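Local coordinates for protein SAM dependent methyltransferase (PDB 2IGT) that binds S-adenosylmethionine and probably transfers its methyl group to an acceptor substrate, at residues L114-V119 and V131-E136; Q137-E142 and G301-R306; K156-F161 and M213-R218. All blocks are in the same frame, centred on the assembly; numbering follows the deposited sequence.

From the N terminus, past the strands up to 99-102, the chain forms the hairpin of strands 111-116 and 119-124. Interaction 1 then closes a short loop by bringing residues 131-136 back against its first strand. Interaction 2 begins at the next residue and closes a much longer loop, joining the start of helix 138-150 to strand 297-306, next to the outermost strand 30-39 of the large mixed sheet. Interaction 3 is nested inside that loop and packs strand 156-160, which lies between 228-231 and 177-181, against helix 212-222. Interactions 1 and 2 touch through Val133 and Trp141 and through Glu136 with Leu303 and Ile305; interaction 3 stands apart. Phe134 and Phe161 bring interactions 1 and 3 to the S-adenosylmethionine pocket.

Interaction 1 of 3, residues L114-V119 and V131-E136; sequences LSLLGV and VGVFPE. With FMT (formic acid), chain I.
Leu116 reaches across to Pro135 with a single branch. Its CD1 methyl comes obliquely against the proline ring, 3.8 Å from Pro135 CB, and the same methyl lies 4.2 Å from Val133 CG2. Val133 divides its two methyls between two leucines: CG2, opposite the backbone N, serves Leu116, while CG1 (chi1 60°), set between N and the carbonyl carbon, faces Leu114, with Leu114 CD1 4.3 Å from Val133 CG1. Branched aliphatic side chains suit this interface, where the backbones stay well apart, no hydrogen bond crosses and only aliphatic carbons meet. Phe121, Tyr59 and Trp141 add aromatic surface around them.

On the second segment, backbone amides grip a bound formic acid, probably present as formate and probably from the crystallisation liquor. Gly132 N donates to its O1 at 2.9 Å and Val131 N to its O2 at 3.1 Å, the latter with an N-H...O angle of 158°. The small molecule lies over one face of the Phe134 ring, and Arg66 and Tyr163 also hydrogen-bond to it. Gly132 has a positive phi (100°), a backbone shape that calls for glycine.

Phe134 belongs to the S-adenosylmethionine pocket. The contact thus rests a pocket-lining loop on a beta hairpin with a two-residue turn, Leu117-Gly118, the type I' turn from Leu116 to Val119 being characteristic of such hairpins.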
loop_
_atom_site.group_PDB
_atom_site.type_symbol
_atom_site.label_atom_id
_atom_site.label_comp_id
_atom_site.label_asym_id
_atom_site.label_seq_id
_atom_site.Cartn_x
_atom_site.Cartn_y
_atom_site.Cartn_z
ATOM N N LEU A 114 -1.540 31.004 -6.555
ATOM C CA LEU A 114 -0.206 31.594 -6.545
ATOM C C LEU A 114 0.210 31.948 -7.964
ATOM O O LEU A 114 -0.385 31.441 -8.931
ATOM C CB LEU A 114 0.818 30.591 -5.988
ATOM C CG LEU A 114 0.705 30.248 -4.502
ATOM C CD1 LEU A 114 1.696 29.185 -4.093
ATOM C CD2 LEU A 114 0.888 31.508 -3.655
ATOM N N SER A 115 1.201 32.826 -8.107
ATOM C CA SER A 115 1.813 33.053 -9.417
ATOM C C SER A 115 3.284 33.426 -9.302
ATOM O O SER A 115 3.673 34.188 -8.431
ATOM C CB SER A 115 1.033 34.078 -10.261
ATOM O OG SER A 115 1.349 35.410 -9.910
ATOM N N LEU A 116 4.094 32.853 -10.182
ATOM C CA LEU A 116 5.533 33.102 -10.202
ATOM C C LEU A 116 5.916 33.182 -11.658
ATOM O O LEU A 116 5.441 32.387 -12.479
ATOM C CB LEU A 116 6.335 31.990 -9.503
ATOM C CG LEU A 116 6.267 31.867 -7.970
ATOM C CD1 LEU A 116 7.048 30.625 -7.489
ATOM C CD2 LEU A 116 6.746 33.173 -7.240
ATOM N N LEU A 117 6.746 34.167 -11.983
ATOM C CA LEU A 117 7.231 34.328 -13.340
ATOM C C LEU A 117 6.090 34.328 -14.360
ATOM O O LEU A 117 6.223 33.788 -15.439
ATOM C CB LEU A 117 8.254 33.212 -13.664
ATOM C CG LEU A 117 9.364 33.611 -14.628
ATOM C CD1 LEU A 117 10.140 34.825 -14.072
ATOM C CD2 LEU A 117 10.280 32.400 -14.885
ATOM N N GLY A 118 4.961 34.936 -14.026
ATOM C CA GLY A 118 3.867 35.066 -14.984
ATOM C C GLY A 118 2.922 33.873 -15.115
ATOM O O GLY A 118 1.948 33.927 -15.864
ATOM N N VAL A 119 3.195 32.808 -14.373
ATOM C CA VAL A 119 2.425 31.561 -14.442
ATOM C C VAL A 119 1.562 31.412 -13.178
ATOM O O VAL A 119 2.086 31.488 -12.056
ATOM C CB VAL A 119 3.413 30.338 -14.548
ATOM C CG1 VAL A 119 2.719 29.023 -14.299
ATOM C CG2 VAL A 119 4.100 30.335 -15.919
ATOM N N VAL A 131 4.343 22.100 -0.538
ATOM C CA VAL A 131 3.198 23.002 -0.764
ATOM C C VAL A 131 2.854 23.133 -2.254
ATOM O O VAL A 131 2.026 23.958 -2.634
ATOM C CB VAL A 131 3.402 24.421 -0.137
ATOM C CG1 VAL A 131 3.485 24.333 1.430
ATOM C CG2 VAL A 131 4.662 25.096 -0.707
ATOM N N GLY A 132 3.485 22.326 -3.100
ATOM C CA GLY A 132 3.083 22.237 -4.505
ATOM C C GLY A 132 3.965 23.045 -5.447
ATOM O O GLY A 132 3.650 23.197 -6.637
ATOM N N VAL A 133 5.056 23.582 -4.902
ATOM C CA VAL A 133 6.026 24.352 -5.680
ATOM C C VAL A 133 7.324 24.450 -4.890
ATOM O O VAL A 133 7.305 24.473 -3.655
ATOM C CB VAL A 133 5.468 25.774 -6.057
ATOM C CG1 VAL A 133 5.115 26.621 -4.800
ATOM C CG2 VAL A 133 6.391 26.529 -7.036
ATOM N N PHE A 134 8.436 24.460 -5.621
ATOM C CA PHE A 134 9.759 24.735 -5.097
ATOM C C PHE A 134 10.156 26.099 -5.657
ATOM O O PHE A 134 10.751 26.182 -6.738
ATOM C CB PHE A 134 10.738 23.621 -5.535
ATOM C CG PHE A 134 10.511 22.306 -4.848
ATOM C CD1 PHE A 134 11.138 22.014 -3.630
ATOM C CD2 PHE A 134 9.668 21.365 -5.402
ATOM C CE1 PHE A 134 10.935 20.789 -2.990
ATOM C CE2 PHE A 134 9.439 20.139 -4.756
ATOM C CZ PHE A 134 10.083 19.847 -3.547
ATOM N N PRO A 135 9.786 27.195 -4.954
ATOM C CA PRO A 135 9.886 28.510 -5.595
ATOM C C PRO A 135 11.307 28.946 -5.911
ATOM O O PRO A 135 11.517 29.789 -6.786
ATOM C CB PRO A 135 9.254 29.474 -4.579
ATOM C CG PRO A 135 9.180 28.733 -3.307
ATOM C CD PRO A 135 9.258 27.264 -3.574
ATOM N N GLU A 136 12.276 28.381 -5.206
ATOM C CA GLU A 136 13.692 28.684 -5.507
ATOM C C GLU A 136 14.060 28.312 -6.951
ATOM O O GLU A 136 14.966 28.920 -7.545
ATOM C CB GLU A 136 14.632 27.956 -4.522
ATOM C CG GLU A 136 14.633 26.437 -4.598
ATOM C CD GLU A 136 13.560 25.759 -3.745
ATOM O OE1 GLU A 136 12.566 26.406 -3.343
ATOM O OE2 GLU A 136 13.705 24.552 -3.460
HETATM C C FMT I . 7.290 21.868 -2.407
HETATM O O1 FMT I . 6.259 21.500 -2.972
HETATM O O2 FMT I . 7.346 22.386 -1.291
#

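Interaction 2 of 3, residues Q137-E142 and G301-R306; sequences QIVHWE and GELVIR
Helix 138-150 packs against one face of the large mixed sheet, as the helix leading into the first central strand does in class I methyltransferases, and Leu303 is the residue of strand 297-306 that meets it. With CG opposite its backbone N (chi1 174°), Leu303 extends from the strand and parts its two methyls over Gln137, Val139 and His140. CD1 goes to Val139, lying 3.9 Å from Val139 CG2 as the two side chains run past each other in opposite senses. CD2 faces Gln137 and His140, which lie side by side: Gln137 NE2 is 3.5 Å from Leu303 CD2, and His140 CD2 is 4.0 Å from that same methyl, which approaches the imidazole obliquely.

Gln137 first heads away from the strand, but its chain bends at chi2 (-70°) and brings the amide back toward Leu303. The methyl makes only a van der Waals contact with this amide, whose NE2 hydrogen-bonds to Tyr274 OH. Gln137 CD also lies at the edge of the His140 ring, in its plane. A leucine suits the strand position because its forked end lets one methyl meet Val139 and the other Gln137 and His140.

Around this junction, Val139 touches Ser39 of strand 30-39, His140 reaches Val270 and Thr272 of strand 268-273, and its ring meets Phe324 of strand 318-328, so the start of the helix spans several neighbouring strands of the sheet.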
loop_
_atom_site.group_PDB
_atom_site.type_symbol
_atom_site.label_atom_id
_atom_site.label_comp_id
_atom_site.label_asym_id
_atom_site.label_seq_id
_atom_site.Cartn_x
_atom_site.Cartn_y
_atom_site.Cartn_z
ATOM N N GLN A 137 13.355 27.321 -7.507
ATOM C CA GLN A 137 13.564 26.868 -8.891
ATOM C C GLN A 137 13.318 27.976 -9.931
ATOM O O GLN A 137 13.627 27.805 -11.114
ATOM C CB GLN A 137 12.716 25.616 -9.186
ATOM C CG GLN A 137 13.201 24.342 -8.427
ATOM C CD GLN A 137 14.533 23.827 -8.956
ATOM O OE1 GLN A 137 14.816 23.925 -10.160
ATOM N NE2 GLN A 137 15.362 23.291 -8.071
ATOM N N ILE A 138 12.788 29.119 -9.482
ATOM C CA ILE A 138 12.605 30.280 -10.366
ATOM C C ILE A 138 13.891 30.701 -11.086
ATOM O O ILE A 138 13.839 31.180 -12.214
ATOM C CB ILE A 138 12.003 31.496 -9.633
ATOM C CG1 ILE A 138 11.458 32.516 -10.665
ATOM C CG2 ILE A 138 13.040 32.126 -8.659
ATOM C CD1 ILE A 138 10.644 33.678 -10.080
ATOM N N VAL A 139 15.046 30.513 -10.442
ATOM C CA VAL A 139 16.303 30.803 -11.127
ATOM C C VAL A 139 16.449 29.935 -12.410
ATOM O O VAL A 139 16.794 30.461 -13.472
ATOM C CB VAL A 139 17.523 30.667 -10.188
ATOM C CG1 VAL A 139 18.796 31.116 -10.888
ATOM C CG2 VAL A 139 17.291 31.486 -8.908
ATOM N N HIS A 140 16.169 28.635 -12.316
ATOM C CA HIS A 140 16.236 27.755 -13.501
ATOM C C HIS A 140 15.087 28.068 -14.469
ATOM O O HIS A 140 15.269 27.994 -15.679
ATOM C CB HIS A 140 16.193 26.251 -13.140
ATOM C CG HIS A 140 17.323 25.794 -12.256
ATOM N ND1 HIS A 140 18.651 25.856 -12.641
ATOM C CD2 HIS A 140 17.311 25.233 -11.021
ATOM C CE1 HIS A 140 19.410 25.389 -11.661
ATOM N NE2 HIS A 140 18.624 24.999 -10.669
ATOM N N TRP A 141 13.910 28.423 -13.938
ATOM C CA TRP A 141 12.790 28.811 -14.814
ATOM C C TRP A 141 13.103 30.047 -15.633
ATOM O O TRP A 141 12.675 30.143 -16.798
ATOM C CB TRP A 141 11.495 29.057 -14.044
ATOM C CG TRP A 141 11.082 27.931 -13.174
ATOM C CD1 TRP A 141 11.391 26.608 -13.320
ATOM C CD2 TRP A 141 10.249 28.030 -12.011
ATOM N NE1 TRP A 141 10.822 25.880 -12.285
ATOM C CE2 TRP A 141 10.118 26.731 -11.476
ATOM C CE3 TRP A 141 9.614 29.098 -11.367
ATOM C CZ2 TRP A 141 9.371 26.464 -10.313
ATOM C CZ3 TRP A 141 8.879 28.837 -10.192
ATOM C CH2 TRP A 141 8.765 27.525 -9.695
ATOM N N GLU A 142 13.842 30.980 -15.024
ATOM C CA GLU A 142 14.310 32.187 -15.698
ATOM C C GLU A 142 15.271 31.871 -16.842
ATOM O O GLU A 142 15.149 32.441 -17.939
ATOM C CB GLU A 142 14.921 33.170 -14.682
ATOM C CG GLU A 142 13.842 33.875 -13.850
ATOM C CD GLU A 142 14.357 34.636 -12.627
ATOM O OE1 GLU A 142 15.437 34.312 -12.077
ATOM O OE2 GLU A 142 13.641 35.562 -12.194
ATOM N N GLY A 301 26.647 23.692 -8.845
ATOM C CA GLY A 301 26.756 24.266 -7.498
ATOM C C GLY A 301 25.484 24.030 -6.712
ATOM O O GLY A 301 24.812 23.001 -6.886
ATOM N N GLU A 302 25.147 24.998 -5.858
ATOM C CA GLU A 302 23.959 24.915 -5.017
ATOM C C GLU A 302 22.999 26.027 -5.428
ATOM O O GLU A 302 23.429 27.094 -5.872
ATOM C CB GLU A 302 24.337 25.005 -3.526
ATOM C CG GLU A 302 25.119 23.766 -3.097
ATOM C CD GLU A 302 25.465 23.692 -1.630
ATOM O OE1 GLU A 302 24.974 24.526 -0.831
ATOM O OE2 GLU A 302 26.243 22.767 -1.293
ATOM N N LEU A 303 21.712 25.731 -5.316
ATOM C CA LEU A 303 20.621 26.704 -5.470
ATOM C C LEU A 303 20.133 27.069 -4.062
ATOM O O LEU A 303 19.746 26.188 -3.295
ATOM C CB LEU A 303 19.467 26.101 -6.275
ATOM C CG LEU A 303 18.191 26.944 -6.393
ATOM C CD1 LEU A 303 18.461 28.268 -7.146
ATOM C CD2 LEU A 303 17.099 26.154 -7.133
ATOM N N VAL A 304 20.155 28.366 -3.741
ATOM C CA VAL A 304 19.877 28.806 -2.382
ATOM C C VAL A 304 18.789 29.886 -2.408
ATOM O O VAL A 304 18.559 30.551 -3.446
ATOM C CB VAL A 304 21.164 29.329 -1.674
ATOM C CG1 VAL A 304 22.328 28.369 -1.919
ATOM C CG2 VAL A 304 21.551 30.709 -2.187
ATOM N N ILE A 305 18.104 30.018 -1.276
ATOM C CA ILE A 305 17.170 31.099 -1.030
ATOM C C ILE A 305 17.783 31.960 0.071
ATOM O O ILE A 305 18.273 31.440 1.082
ATOM C CB ILE A 305 15.820 30.571 -0.439
ATOM C CG1 ILE A 305 15.120 29.593 -1.399
ATOM C CG2 ILE A 305 14.905 31.743 -0.060
ATOM C CD1 ILE A 305 13.998 28.722 -0.719
ATOM N N ARG A 306 17.715 33.271 -0.101
ATOM C CA ARG A 306 18.125 34.156 0.956
ATOM C C ARG A 306 16.893 34.693 1.699
ATOM O O ARG A 306 15.932 35.134 1.075
ATOM C CB ARG A 306 18.981 35.304 0.405
ATOM C CG ARG A 306 19.670 36.082 1.531
ATOM C CD ARG A 306 20.643 37.128 1.006
ATOM N NE ARG A 306 21.821 36.564 0.329
ATOM C CZ ARG A 306 22.951 36.212 0.941
ATOM N NH1 ARG A 306 23.070 36.312 2.269
ATOM N NH2 ARG A 306 23.960 35.726 0.226
#

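Interaction 3 of 3, residues K156-F161 and M213-R218; sequences KVLNLF and MKFIQR. With SAM (S-adenosylmethionine), chain D.
Beside the S-adenosylmethionine pocket, helix 212-222 packs on the sheet across strand 156-160, with Leu158 and Leu160 of the strand against Phe215 and Ile216 of the helix. The axes of the short segments, strand 156-160 and helix 213-218, come within 10.5 Å and run nearly antiparallel, at 150°. Ile216 carries most of the join through one methyl. Its CG2 lies beside the backbone N and points into the fork of Leu160, 3.7 Å from Leu160 CD1 and 3.8 Å from Leu160 CD2, the two side chains crossing at about a right angle. The same methyl also touches Leu158, with Ile216 CG2 3.9 Å from Leu158 CD2. Leu158 turns its other branch to the phenylalanine: CD1 comes in at the ring edge, near its plane, 3.8 Å from Phe215 CE2. Phe215 reaches it because its ring is extended opposite the backbone N (chi1 178°), sliding past the leucine in the opposite direction.

This is the Rossmann-like core of a class I methyltransferase. Helix 212-222 belongs to the beta-alpha-beta crossover that leads from edge strand 205-208 past 177-181 and 156-160 to strand 228-231. Phe215 and Ile216 suit the inner side of the helix because their apolar side chains are buried against the leucines, and Val181 of strand 177-181 and Ile257 of helix 247-260 enlarge the same core.

Where the strand ends, Phe161 takes a positive phi (61°) and turns its ring to the cofactor. Phe161 CD1 is 3.3 Å from C4 of the adenine, an oblique approach, and the ribose O4' lies in the ring plane at its edge, 3.5 Å from Phe161 CB. Asp182, Asp211 and Ala212 hydrogen-bond to the cofactor, the last at the first residue of the helix. On the outer side of the helix, Gln217 NE2 bonds to Phe103 O of a second subunit.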
loop_
_atom_site.group_PDB
_atom_site.type_symbol
_atom_site.label_atom_id
_atom_site.label_comp_id
_atom_site.label_asym_id
_atom_site.label_seq_id
_atom_site.Cartn_x
_atom_site.Cartn_y
_atom_site.Cartn_z
ATOM N N LYS A 156 11.793 22.264 -28.432
ATOM C CA LYS A 156 11.248 21.063 -27.789
ATOM C C LYS A 156 11.876 20.930 -26.408
ATOM O O LYS A 156 13.104 20.790 -26.306
ATOM C CB LYS A 156 11.564 19.828 -28.619
ATOM C CG LYS A 156 10.855 19.784 -29.964
ATOM C CD LYS A 156 11.298 18.554 -30.794
ATOM C CE LYS A 156 12.641 18.798 -31.504
ATOM N NZ LYS A 156 13.100 17.562 -32.241
ATOM N N VAL A 157 11.044 20.987 -25.368
ATOM C CA VAL A 157 11.502 20.948 -23.966
ATOM C C VAL A 157 10.973 19.686 -23.301
ATOM O O VAL A 157 9.773 19.405 -23.335
ATOM C CB VAL A 157 11.046 22.213 -23.173
ATOM C CG1 VAL A 157 11.374 22.097 -21.665
ATOM C CG2 VAL A 157 11.664 23.479 -23.816
ATOM N N LEU A 158 11.874 18.930 -22.700
ATOM C CA LEU A 158 11.489 17.755 -21.928
ATOM C C LEU A 158 11.708 18.052 -20.456
ATOM O O LEU A 158 12.765 18.550 -20.066
ATOM C CB LEU A 158 12.335 16.525 -22.354
ATOM C CG LEU A 158 12.156 15.183 -21.618
ATOM C CD1 LEU A 158 10.737 14.606 -21.861
ATOM C CD2 LEU A 158 13.227 14.220 -22.120
ATOM N N ASN A 159 10.720 17.722 -19.639
ATOM C CA ASN A 159 10.771 17.979 -18.205
ATOM C C ASN A 159 10.506 16.667 -17.467
ATOM O O ASN A 159 9.352 16.206 -17.403
ATOM C CB ASN A 159 9.724 19.058 -17.839
ATOM C CG ASN A 159 9.810 19.490 -16.375
ATOM O OD1 ASN A 159 10.806 19.217 -15.689
ATOM N ND2 ASN A 159 8.758 20.158 -15.887
ATOM N N LEU A 160 11.576 16.042 -16.968
ATOM C CA LEU A 160 11.496 14.734 -16.275
ATOM C C LEU A 160 11.308 14.892 -14.776
ATOM O O LEU A 160 11.966 15.740 -14.171
ATOM C CB LEU A 160 12.777 13.897 -16.533
ATOM C CG LEU A 160 13.144 13.657 -17.996
ATOM C CD1 LEU A 160 14.437 12.835 -18.064
ATOM C CD2 LEU A 160 11.971 12.919 -18.702
ATOM N N PHE A 161 10.437 14.049 -14.187
ATOM C CA PHE A 161 10.059 14.137 -12.754
ATOM C C PHE A 161 9.406 15.500 -12.533
ATOM O O PHE A 161 9.758 16.218 -11.601
ATOM C CB PHE A 161 11.266 14.012 -11.818
ATOM C CG PHE A 161 12.083 12.764 -12.033
ATOM C CD1 PHE A 161 11.739 11.570 -11.376
ATOM C CD2 PHE A 161 13.206 12.780 -12.873
ATOM C CE1 PHE A 161 12.527 10.414 -11.554
ATOM C CE2 PHE A 161 13.991 11.629 -13.054
ATOM C CZ PHE A 161 13.665 10.455 -12.388
HETATM N N MSE A 213 12.909 7.085 -16.687
HETATM C CA MSE A 213 13.971 6.417 -17.448
HETATM C C MSE A 213 13.436 5.498 -18.566
HETATM O O MSE A 213 14.016 5.465 -19.661
HETATM C CB MSE A 213 14.970 5.667 -16.534
HETATM C CG MSE A 213 16.311 5.353 -17.294
HETATM SE SE MSE A 213 17.822 5.225 -16.143
HETATM C CE MSE A 213 17.212 3.727 -15.059
ATOM N N LYS A 214 12.331 4.778 -18.301
ATOM C CA LYS A 214 11.686 3.965 -19.324
ATOM C C LYS A 214 11.242 4.865 -20.490
ATOM O O LYS A 214 11.471 4.539 -21.663
ATOM C CB LYS A 214 10.483 3.232 -18.752
ATOM C CG LYS A 214 9.723 2.359 -19.780
ATOM C CD LYS A 214 8.721 1.402 -19.073
ATOM C CE LYS A 214 9.414 0.148 -18.508
ATOM N NZ LYS A 214 8.571 -0.612 -17.499
ATOM N N PHE A 215 10.640 6.006 -20.159
ATOM C CA PHE A 215 10.192 6.918 -21.199
ATOM C C PHE A 215 11.377 7.374 -22.062
ATOM O O PHE A 215 11.301 7.346 -23.301
ATOM C CB PHE A 215 9.475 8.153 -20.646
ATOM C CG PHE A 215 9.057 9.112 -21.736
ATOM C CD1 PHE A 215 8.033 8.761 -22.627
ATOM C CD2 PHE A 215 9.728 10.322 -21.926
ATOM C CE1 PHE A 215 7.643 9.631 -23.649
ATOM C CE2 PHE A 215 9.346 11.194 -22.958
ATOM C CZ PHE A 215 8.304 10.846 -23.819
ATOM N N ILE A 216 12.459 7.825 -21.427
ATOM C CA ILE A 216 13.570 8.362 -22.237
ATOM C C ILE A 216 14.311 7.283 -23.024
ATOM O O ILE A 216 14.792 7.560 -24.131
ATOM C CB ILE A 216 14.565 9.278 -21.461
ATOM C CG1 ILE A 216 15.251 8.510 -20.316
ATOM C CG2 ILE A 216 13.869 10.592 -21.001
ATOM C CD1 ILE A 216 16.431 9.266 -19.705
ATOM N N GLN A 217 14.371 6.053 -22.505
ATOM C CA GLN A 217 14.955 4.954 -23.305
ATOM C C GLN A 217 14.099 4.640 -24.520
ATOM O O GLN A 217 14.631 4.370 -25.610
ATOM C CB GLN A 217 15.221 3.675 -22.481
ATOM C CG GLN A 217 16.381 2.890 -23.122
ATOM C CD GLN A 217 16.676 1.527 -22.513
ATOM O OE1 GLN A 217 16.082 1.111 -21.506
ATOM N NE2 GLN A 217 17.621 0.825 -23.127
ATOM N N ARG A 218 12.780 4.679 -24.343
ATOM C CA ARG A 218 11.854 4.544 -25.468
ATOM C C ARG A 218 11.967 5.693 -26.468
ATOM O O ARG A 218 11.888 5.454 -27.682
ATOM C CB ARG A 218 10.414 4.322 -24.969
ATOM C CG ARG A 218 10.291 2.904 -24.333
ATOM C CD ARG A 218 8.916 2.578 -23.716
ATOM N NE ARG A 218 8.960 1.225 -23.130
ATOM C CZ ARG A 218 7.934 0.610 -22.542
ATOM N NH1 ARG A 218 6.742 1.215 -22.462
ATOM N NH2 ARG A 218 8.093 -0.624 -22.044
HETATM N N SAM D . 12.797 16.281 -6.849
HETATM C CA SAM D . 12.149 16.802 -5.613
HETATM C C SAM D . 12.629 15.974 -4.406
HETATM O O SAM D . 13.351 14.968 -4.526
HETATM O OXT SAM D . 12.310 16.324 -3.262
HETATM C CB SAM D . 10.610 16.803 -5.752
HETATM C CG SAM D . 9.880 15.456 -5.537
HETATM S SD SAM D . 10.273 14.199 -6.813
HETATM C CE SAM D . 11.945 14.514 -7.339
HETATM C "C5'" SAM D . 9.503 14.979 -8.256
HETATM C "C4'" SAM D . 8.527 14.060 -8.969
HETATM O "O4'" SAM D . 9.171 12.847 -9.316
HETATM C "C3'" SAM D . 7.314 13.614 -8.142
HETATM O "O3'" SAM D . 6.156 14.281 -8.618
HETATM C "C2'" SAM D . 7.208 12.091 -8.315
HETATM O "O2'" SAM D . 5.909 11.634 -8.640
HETATM C "C1'" SAM D . 8.160 11.880 -9.506
HETATM N N9 SAM D . 8.782 10.564 -9.621
HETATM C C8 SAM D . 9.306 9.758 -8.627
HETATM N N7 SAM D . 9.814 8.648 -9.197
HETATM C C5 SAM D . 9.622 8.715 -10.544
HETATM C C6 SAM D . 9.911 7.836 -11.595
HETATM N N6 SAM D . 10.523 6.683 -11.374
HETATM N N1 SAM D . 9.603 8.214 -12.899
HETATM C C2 SAM D . 8.961 9.405 -13.128
HETATM N N3 SAM D . 8.637 10.271 -12.090
HETATM C C4 SAM D . 8.958 9.915 -10.812
#